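Local coordinates for protein Cag-Z (Helicobacter pylori, PDB 1S2X) that is of unknown function but is encoded in the cag pathogenicity island, which specifies a type IV secretion system, at residues Q18-S23 and N81-A86. The protein carries 1 engineered substitution. Numbering follows the deposited sequence.
Sequences QKILDS and NNLVLA
Ile20 and Ala86 meet where helix 14-23 lies against helix 74-101, and the contact between the segments is almost wholly apolar. The two branches of Ile20 divide the work. CG2, anti to the backbone N because chi1 is -59°, packs 3.9 Å from Ala86 CB and also touches the methyl Leu83 CD1; CD1, at the end of the other branch, reaches past Ala86 CB to the backbone, 3.2 Å from Ala86 O, a close approach. A beta-branched residue suits this place because it covers two neighbouring points of the facing helix, while the small Ala86 lets Ile20 come down to its main chain.

Leu21 starts pointing away from the partner helix, yet its end bends back and sets CD2 4.0 Å from Leu83 CD1. The two leucine side chains run alongside each other, their ends turned in a common direction, and Leu83 CD1 bridges Ile20 and Leu21. Leucine suits both places: its long, branched chain brings a methyl to the seam although neither CA-CB bond points straight at the other helix.

The short segments run roughly antiparallel, at 149° with axes 10.0 Å apart. Leu21 and Leu83 both rest on Phe122 and Glu126 of helix 105-135, joining the N-terminal helix to two long helices of this all-helical fold.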
loop_
_atom_site.group_PDB
_atom_site.type_symbol
_atom_site.label_atom_id
_atom_site.label_comp_id
_atom_site.label_asym_id
_atom_site.label_seq_id
_atom_site.Cartn_x
_atom_site.Cartn_y
_atom_site.Cartn_z
ATOM N N GLN A 18 -1.306 15.316 -5.005
ATOM C CA GLN A 18 -0.024 15.155 -5.691
ATOM C C GLN A 18 1.118 15.664 -4.830
ATOM O O GLN A 18 2.265 15.232 -4.934
ATOM C CB GLN A 18 -0.070 15.860 -7.045
ATOM C CG GLN A 18 1.135 15.676 -7.946
ATOM C CD GLN A 18 1.505 14.258 -8.311
ATOM O OE1 GLN A 18 0.680 13.413 -8.653
ATOM N NE2 GLN A 18 2.795 13.937 -8.256
ATOM N N LYS A 19 0.804 16.604 -3.947
ATOM C CA LYS A 19 1.837 17.165 -3.079
ATOM C C LYS A 19 2.256 16.133 -2.039
ATOM O O LYS A 19 3.419 16.007 -1.661
ATOM C CB LYS A 19 1.347 18.436 -2.389
ATOM C CG LYS A 19 0.807 19.532 -3.295
ATOM C CD LYS A 19 1.859 20.038 -4.266
ATOM C CE LYS A 19 2.472 21.369 -3.809
ATOM N NZ LYS A 19 3.824 21.574 -4.379
ATOM N N ILE A 20 1.264 15.388 -1.568
ATOM C CA ILE A 20 1.536 14.324 -0.598
ATOM C C ILE A 20 2.233 13.154 -1.272
ATOM O O ILE A 20 3.051 12.454 -0.667
ATOM C CB ILE A 20 0.222 13.930 0.093
ATOM C CG1 ILE A 20 -0.433 15.116 0.830
ATOM C CG2 ILE A 20 0.404 12.754 1.028
ATOM C CD1 ILE A 20 -1.428 14.684 1.882
ATOM N N LEU A 21 1.972 12.893 -2.551
ATOM C CA LEU A 21 2.753 11.859 -3.231
ATOM C C LEU A 21 4.225 12.248 -3.347
ATOM O O LEU A 21 5.113 11.535 -2.883
ATOM C CB LEU A 21 2.162 11.590 -4.612
ATOM C CG LEU A 21 0.853 10.813 -4.655
ATOM C CD1 LEU A 21 0.367 10.684 -6.095
ATOM C CD2 LEU A 21 0.973 9.436 -4.012
ATOM N N ASP A 22 4.538 13.385 -3.961
ATOM C CA ASP A 22 5.909 13.847 -4.129
ATOM C C ASP A 22 6.617 14.050 -2.795
ATOM O O ASP A 22 7.800 13.759 -2.619
ATOM C CB ASP A 22 5.940 15.171 -4.897
ATOM C CG ASP A 22 5.066 15.178 -6.135
ATOM O OD1 ASP A 22 5.064 14.158 -6.851
ATOM O OD2 ASP A 22 4.391 16.203 -6.388
ATOM N N SER A 23 5.877 14.574 -1.825
ATOM C CA SER A 23 6.456 14.817 -0.510
ATOM C C SER A 23 6.995 13.532 0.112
ATOM O O SER A 23 8.032 13.555 0.771
ATOM C CB SER A 23 5.405 15.447 0.408
ATOM O OG SER A 23 5.717 15.269 1.774
ATOM N N ASN A 81 1.914 4.562 6.105
ATOM C CA ASN A 81 1.517 5.269 7.327
ATOM C C ASN A 81 1.755 6.767 7.176
ATOM O O ASN A 81 0.898 7.589 7.493
ATOM C CB ASN A 81 2.268 4.718 8.545
ATOM C CG ASN A 81 1.717 5.231 9.857
ATOM O OD1 ASN A 81 0.958 4.538 10.547
ATOM N ND2 ASN A 81 2.091 6.455 10.230
ATOM N N ASN A 82 2.932 7.156 6.695
ATOM C CA ASN A 82 3.268 8.554 6.481
ATOM C C ASN A 82 2.276 9.238 5.543
ATOM O O ASN A 82 1.784 10.327 5.812
ATOM C CB ASN A 82 4.664 8.687 5.881
ATOM C CG ASN A 82 5.727 8.160 6.829
ATOM O OD1 ASN A 82 5.401 7.764 7.950
ATOM N ND2 ASN A 82 6.974 8.158 6.367
ATOM N N LEU A 83 2.001 8.576 4.422
ATOM C CA LEU A 83 1.057 9.069 3.436
ATOM C C LEU A 83 -0.336 9.248 4.011
ATOM O O LEU A 83 -0.991 10.269 3.825
ATOM C CB LEU A 83 0.965 8.085 2.250
ATOM C CG LEU A 83 -0.063 8.515 1.194
ATOM C CD1 LEU A 83 0.650 8.883 -0.095
ATOM C CD2 LEU A 83 -1.096 7.426 0.968
ATOM N N VAL A 84 -0.810 8.216 4.708
ATOM C CA VAL A 84 -2.143 8.257 5.297
ATOM C C VAL A 84 -2.264 9.395 6.309
ATOM O O VAL A 84 -3.283 10.091 6.316
ATOM C CB VAL A 84 -2.504 6.925 5.969
ATOM C CG1 VAL A 84 -3.763 7.045 6.825
ATOM C CG2 VAL A 84 -2.675 5.859 4.893
ATOM N N LEU A 85 -1.227 9.545 7.126
ATOM C CA LEU A 85 -1.204 10.579 8.151
ATOM C C LEU A 85 -1.256 11.961 7.503
ATOM O O LEU A 85 -2.080 12.800 7.875
ATOM C CB LEU A 85 0.028 10.415 9.035
ATOM C CG LEU A 85 0.132 11.361 10.237
ATOM C CD1 LEU A 85 -1.022 11.149 11.204
ATOM C CD2 LEU A 85 1.467 11.178 10.937
ATOM N N ALA A 86 -0.362 12.152 6.541
ATOM C CA ALA A 86 -0.194 13.410 5.838
ATOM C C ALA A 86 -1.483 13.823 5.114
ATOM O O ALA A 86 -1.745 15.027 5.067
ATOM C CB ALA A 86 0.942 13.374 4.828
#